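Long-range contacts in integral membrane indolylacetylinositol arabinosyltransferase EmbC (Mycolicibacterium smegmatis, PDB 7BVE), which probably transfers arabinose units to build the arabinan of the mycobacterial cell wall and is a membrane-bound target of the drug ethambutol: residues Arg111-Leu116 with Ala128-Val133; Asp137-Thr142 with Glu153-Leu157. One frame throughout, in Å; residues are numbered along the deposited sequence.

Contact 1 (Arg111-Leu116 with Ala128-Val133); sequences RINNDL and APLEQV
Start with a tight hairpin turn: a type I beta turn from Ile112 to Asp115 joins strands 107-112 and 115-120, with phi/psi near -34/-42 at Asn113 and -133/0 at Asn114. Asp115 N closes it on Ile112 O (2.8 Å), while Asn113, with chi1 in p, turns its own side chain back so that OD1 accepts from Asn114 N at 2.7 Å. Now bring Ala128 and Pro129 of strand 123-129 antiparallel to Asp115 and Leu116, with Asp115 and Pro129 as a non-hydrogen-bonded pair, CA to CA 4.6 Å. Leu116 N donates to Ala128 O at 3.1 Å, and Ala128 N returns a weak bond to Leu116 O at 3.4 Å. Pro129, which has no N-H to offer, is the N-cap of the short helix 130-133. Its carbonyl O takes the N-H of Val133 (2.9 Å). Leu130 N, in the first turn of that helix, goes instead across to Asn114 O (3.3 Å, bent to 135°). Leu116 and Leu130, both t,p, bring Leu116 CB to 4.3 Å from Leu130 CD1; Leu116 CD2 lies 4.3 Å from Val133 CG1, and Arg111 CD packs on Leu130 CD2 at 3.7 Å. This is the open end of hairpin 115-120/123-129, at the edge of a four-stranded antiparallel sheet. The chemistry implies that strand pairing hands over to helix without leaving Leu130 N unsatisfied: the turn's carbonyl serves it.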
loop_
_atom_site.group_PDB
_atom_site.type_symbol
_atom_site.label_atom_id
_atom_site.label_comp_id
_atom_site.label_asym_id
_atom_site.label_seq_id
_atom_site.Cartn_x
_atom_site.Cartn_y
_atom_site.Cartn_z
ATOM N N ARG A 111 34.417 30.330 -22.178
ATOM C CA ARG A 111 34.710 31.743 -21.998
ATOM C C ARG A 111 33.416 32.490 -21.718
ATOM O O ARG A 111 32.635 32.753 -22.636
ATOM C CB ARG A 111 35.399 32.321 -23.225
ATOM C CG ARG A 111 35.732 33.779 -23.080
ATOM C CD ARG A 111 36.353 34.300 -24.341
ATOM N NE ARG A 111 35.461 34.129 -25.480
ATOM C CZ ARG A 111 34.484 34.964 -25.805
ATOM N NH1 ARG A 111 34.264 36.049 -25.078
ATOM N NH2 ARG A 111 33.727 34.714 -26.862
ATOM N N ILE A 112 33.185 32.822 -20.449
ATOM C CA ILE A 112 32.200 33.843 -20.139
ATOM C C ILE A 112 32.766 35.189 -20.587
ATOM O O ILE A 112 33.986 35.383 -20.614
ATOM C CB ILE A 112 31.871 33.822 -18.636
ATOM C CG1 ILE A 112 31.676 32.382 -18.162
ATOM C CG2 ILE A 112 30.569 34.549 -18.329
ATOM C CD1 ILE A 112 30.507 31.654 -18.795
ATOM N N ASN A 113 31.867 36.143 -20.870
ATOM C CA ASN A 113 32.021 37.294 -21.767
ATOM C C ASN A 113 33.398 37.955 -21.856
ATOM O O ASN A 113 33.848 38.297 -22.955
ATOM C CB ASN A 113 30.977 38.347 -21.384
ATOM C CG ASN A 113 31.019 38.711 -19.910
ATOM O OD1 ASN A 113 31.884 38.254 -19.165
ATOM N ND2 ASN A 113 30.072 39.533 -19.483
ATOM N N ASN A 114 34.077 38.134 -20.723
ATOM C CA ASN A 114 35.441 38.642 -20.738
ATOM C C ASN A 114 36.412 37.856 -19.864
ATOM O O ASN A 114 37.592 38.218 -19.817
ATOM C CB ASN A 114 35.463 40.116 -20.309
ATOM C CG ASN A 114 34.896 41.037 -21.367
ATOM O OD1 ASN A 114 35.184 40.885 -22.553
ATOM N ND2 ASN A 114 34.083 41.996 -20.945
ATOM N N ASP A 115 35.970 36.802 -19.184
ATOM C CA ASP A 115 36.826 36.025 -18.298
ATOM C C ASP A 115 36.878 34.568 -18.734
ATOM O O ASP A 115 35.844 33.950 -18.994
ATOM C CB ASP A 115 36.330 36.094 -16.852
ATOM C CG ASP A 115 36.534 37.453 -16.224
ATOM O OD1 ASP A 115 37.463 38.175 -16.640
ATOM O OD2 ASP A 115 35.769 37.794 -15.299
ATOM N N LEU A 116 38.083 34.012 -18.777
ATOM C CA LEU A 116 38.280 32.597 -19.065
ATOM C C LEU A 116 38.174 31.841 -17.749
ATOM O O LEU A 116 39.043 31.965 -16.884
ATOM C CB LEU A 116 39.625 32.361 -19.742
ATOM C CG LEU A 116 39.904 30.931 -20.194
ATOM C CD1 LEU A 116 38.870 30.501 -21.201
ATOM C CD2 LEU A 116 41.285 30.832 -20.792
ATOM N N ALA A 128 40.314 34.225 -14.629
ATOM C CA ALA A 128 41.274 35.281 -14.935
ATOM C C ALA A 128 40.787 36.142 -16.094
ATOM O O ALA A 128 40.101 35.639 -16.990
ATOM C CB ALA A 128 42.640 34.689 -15.276
ATOM N N PRO A 129 41.107 37.439 -16.104
ATOM C CA PRO A 129 40.742 38.282 -17.249
ATOM C C PRO A 129 41.502 37.887 -18.505
ATOM O O PRO A 129 42.655 37.457 -18.452
ATOM C CB PRO A 129 41.123 39.691 -16.785
ATOM C CG PRO A 129 41.093 39.618 -15.307
ATOM C CD PRO A 129 41.581 38.246 -14.969
ATOM N N LEU A 130 40.838 38.059 -19.648
ATOM C CA LEU A 130 41.290 37.424 -20.881
ATOM C C LEU A 130 42.479 38.155 -21.491
ATOM O O LEU A 130 43.383 37.526 -22.052
ATOM C CB LEU A 130 40.131 37.347 -21.867
ATOM C CG LEU A 130 40.366 36.594 -23.169
ATOM C CD1 LEU A 130 40.681 35.137 -22.909
ATOM C CD2 LEU A 130 39.121 36.716 -23.985
ATOM N N GLU A 131 42.508 39.485 -21.385
ATOM C CA GLU A 131 43.690 40.228 -21.813
ATOM C C GLU A 131 44.865 40.005 -20.872
ATOM O O GLU A 131 46.010 40.283 -21.245
ATOM C CB GLU A 131 43.374 41.723 -21.918
ATOM C CG GLU A 131 43.149 42.425 -20.587
ATOM C CD GLU A 131 41.710 42.361 -20.110
ATOM O OE1 GLU A 131 40.920 41.574 -20.672
ATOM O OE2 GLU A 131 41.372 43.094 -19.159
ATOM N N GLN A 132 44.606 39.517 -19.660
ATOM C CA GLN A 132 45.673 39.133 -18.753
ATOM C C GLN A 132 46.136 37.704 -19.025
ATOM O O GLN A 132 47.296 37.372 -18.759
ATOM C CB GLN A 132 45.189 39.314 -17.314
ATOM C CG GLN A 132 46.247 39.195 -16.238
ATOM C CD GLN A 132 45.694 39.513 -14.862
ATOM O OE1 GLN A 132 44.511 39.807 -14.710
ATOM N NE2 GLN A 132 46.551 39.454 -13.852
ATOM N N VAL A 133 45.257 36.858 -19.571
ATOM C CA VAL A 133 45.659 35.527 -20.021
ATOM C C VAL A 133 46.492 35.619 -21.295
ATOM O O VAL A 133 47.516 34.941 -21.433
ATOM C CB VAL A 133 44.420 34.632 -20.207
ATOM C CG1 VAL A 133 44.784 33.312 -20.854
ATOM C CG2 VAL A 133 43.766 34.364 -18.876
#

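Contact 2 (Asp137-Thr142 with Glu153-Leu157)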
loop_
_atom_site.group_PDB
_atom_site.type_symbol
_atom_site.label_atom_id
_atom_site.label_comp_id
_atom_site.label_asym_id
_atom_site.label_seq_id
_atom_site.Cartn_x
_atom_site.Cartn_y
_atom_site.Cartn_z
ATOM N N ASP A 137 52.842 36.481 -19.811
ATOM C CA ASP A 137 52.818 35.585 -18.665
ATOM C C ASP A 137 51.733 34.528 -18.883
ATOM O O ASP A 137 51.284 34.319 -20.014
ATOM C CB ASP A 137 52.613 36.385 -17.378
ATOM C CG ASP A 137 53.805 37.241 -17.039
ATOM O OD1 ASP A 137 54.925 36.866 -17.440
ATOM O OD2 ASP A 137 53.627 38.280 -16.372
ATOM N N CYS A 138 51.346 33.836 -17.806
ATOM C CA CYS A 138 50.299 32.807 -17.783
ATOM C C CYS A 138 50.662 31.638 -18.699
ATOM O O CYS A 138 49.987 31.342 -19.676
ATOM C CB CYS A 138 48.927 33.388 -18.137
ATOM S SG CYS A 138 47.543 32.268 -17.911
ATOM N N ARG A 139 51.755 30.969 -18.357
ATOM C CA ARG A 139 52.318 29.949 -19.226
ATOM C C ARG A 139 51.521 28.650 -19.252
ATOM O O ARG A 139 51.741 27.837 -20.152
ATOM C CB ARG A 139 53.757 29.667 -18.808
ATOM C CG ARG A 139 54.676 30.842 -19.031
ATOM C CD ARG A 139 56.116 30.462 -18.785
ATOM N NE ARG A 139 56.340 30.077 -17.398
ATOM C CZ ARG A 139 56.639 30.933 -16.427
ATOM N NH1 ARG A 139 56.747 32.227 -16.696
ATOM N NH2 ARG A 139 56.831 30.499 -15.189
ATOM N N TYR A 140 50.609 28.423 -18.312
ATOM C CA TYR A 140 49.876 27.166 -18.285
ATOM C C TYR A 140 48.473 27.410 -17.759
ATOM O O TYR A 140 48.126 28.510 -17.332
ATOM C CB TYR A 140 50.575 26.114 -17.420
ATOM C CG TYR A 140 51.908 25.643 -17.940
ATOM C CD1 TYR A 140 51.982 24.732 -18.979
ATOM C CD2 TYR A 140 53.089 26.107 -17.384
ATOM C CE1 TYR A 140 53.196 24.298 -19.459
ATOM C CE2 TYR A 140 54.308 25.681 -17.853
ATOM C CZ TYR A 140 54.357 24.775 -18.892
ATOM O OH TYR A 140 55.574 24.345 -19.366
ATOM N N LEU A 141 47.667 26.360 -17.825
ATOM C CA LEU A 141 46.352 26.281 -17.205
ATOM C C LEU A 141 46.221 24.906 -16.557
ATOM O O LEU A 141 45.376 24.089 -16.924
ATOM C CB LEU A 141 45.249 26.608 -18.212
ATOM C CG LEU A 141 43.761 26.638 -17.838
ATOM C CD1 LEU A 141 43.551 27.419 -16.584
ATOM C CD2 LEU A 141 42.956 27.239 -18.970
ATOM N N THR A 142 47.177 24.594 -15.687
ATOM C CA THR A 142 47.230 23.315 -14.991
ATOM C C THR A 142 45.944 23.043 -14.218
ATOM O O THR A 142 45.415 23.917 -13.532
ATOM C CB THR A 142 48.425 23.318 -14.041
ATOM O OG1 THR A 142 49.610 23.642 -14.773
ATOM C CG2 THR A 142 48.609 21.965 -13.397
ATOM N N GLU A 153 44.983 26.162 -11.743
ATOM C CA GLU A 153 46.031 27.158 -11.541
ATOM C C GLU A 153 46.487 27.835 -12.824
ATOM O O GLU A 153 46.964 27.163 -13.738
ATOM C CB GLU A 153 47.250 26.522 -10.877
ATOM C CG GLU A 153 48.369 27.510 -10.635
ATOM C CD GLU A 153 49.565 26.892 -9.954
ATOM O OE1 GLU A 153 49.531 25.676 -9.676
ATOM O OE2 GLU A 153 50.545 27.623 -9.707
ATOM N N PHE A 154 46.383 29.160 -12.892
ATOM C CA PHE A 154 46.995 29.949 -13.961
ATOM C C PHE A 154 48.452 30.177 -13.579
ATOM O O PHE A 154 48.751 30.974 -12.689
ATOM C CB PHE A 154 46.269 31.274 -14.159
ATOM C CG PHE A 154 44.913 31.155 -14.795
ATOM C CD1 PHE A 154 44.781 31.085 -16.172
ATOM C CD2 PHE A 154 43.771 31.144 -14.021
ATOM C CE1 PHE A 154 43.538 30.999 -16.765
ATOM C CE2 PHE A 154 42.521 31.050 -14.609
ATOM C CZ PHE A 154 42.408 30.974 -15.985
ATOM N N VAL A 155 49.360 29.481 -14.255
ATOM C CA VAL A 155 50.770 29.483 -13.879
ATOM C C VAL A 155 51.452 30.673 -14.544
ATOM O O VAL A 155 51.772 30.630 -15.731
ATOM C CB VAL A 155 51.454 28.170 -14.266
ATOM C CG1 VAL A 155 52.905 28.174 -13.821
ATOM C CG2 VAL A 155 50.707 26.996 -13.679
ATOM N N GLY A 156 51.703 31.727 -13.774
ATOM C CA GLY A 156 52.401 32.880 -14.300
ATOM C C GLY A 156 51.913 34.219 -13.788
ATOM O O GLY A 156 52.675 35.189 -13.785
ATOM N N LEU A 157 50.661 34.301 -13.349
ATOM C CA LEU A 157 50.097 35.567 -12.907
ATOM C C LEU A 157 49.508 35.436 -11.509
ATOM O O LEU A 157 49.255 34.336 -11.012
ATOM C CB LEU A 157 49.048 36.082 -13.908
ATOM C CG LEU A 157 47.787 35.315 -14.309
ATOM C CD1 LEU A 157 46.604 35.618 -13.416
ATOM C CD2 LEU A 157 47.445 35.677 -15.726
#
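Gly156 sits at phi/psi 143/-25, where a side chain could not be fitted: an ideal CB would fall 2.4 Å from Cys138 N and would also jam against the carbonyl of Val155. That lets the backbones close in, with Gly156 CA only 4.1 Å from Cys138 CA. Cys138 is itself in a left-handed conformation, 61/63, and beyond it the register shifts: Cys138 faces Gly156, but Tyr140 already faces Val155, so Arg139 is extra on its side. Val155 O fills the resulting crook, accepting a short bond from Arg139 N (2.6 Å) with Cys138 CA 3.3 Å away as a CA-H...O contact. From there the chains run as an antiparallel hairpin, strands 140-145 and 149-155, in the concanavalin-like domain, where they belong to a seven-stranded antiparallel sheet whose far edge is strand 1056-1062; the short segments meet at 152° with axes 4.9 Å apart. The hairpin's bonding is uneven: Val155 N reaches Tyr140 O only weakly at 3.5 Å, whereas Glu153 N to Thr142 O is 2.9 Å. Side chains alternate. Leu141 and Phe154 lie on one face, the one where Phe154 packs on Val126, Ala128 and Val133, and Leu141 CD1 sits over the Phe154 ring, 3.8 Å from its centroid, a CH-pi contact. Cys138 SG meets the edge of the same ring, 3.5 Å from Phe154 CD1, as a sulfur-aromatic contact, and Cys138 CB touches Leu157 CD2 at 3.6 Å. On the other face, with Tyr140, Thr142 and Glu153, Val155 CG2 lies 3.8 Å from Tyr140 CB and 3.7 Å from Thr142 OG1.

In the fold
Helix 130-133 ends contact 1 and leads, after three residues, into contact 2, so the chain passes from the four-stranded sheet to the seven-stranded one; all four segments lie in the concanavalin-like domain. The centres of the contacts are about 13 Å apart, and Phe154 bridges the gap: its CZ lies 3.6 Å from Leu116 O and its CE2 3.7 Å from Ala128 CB. Leu157 CD2 packs against Gln132 O at 3.5 Å, and Cys138 CB against Val133 O at 3.9 Å. None of these segments supplies a residue to the ethambutol or phosphopantetheine pockets; the contact centres lie about 49 and 51 Å from the centre of the chain.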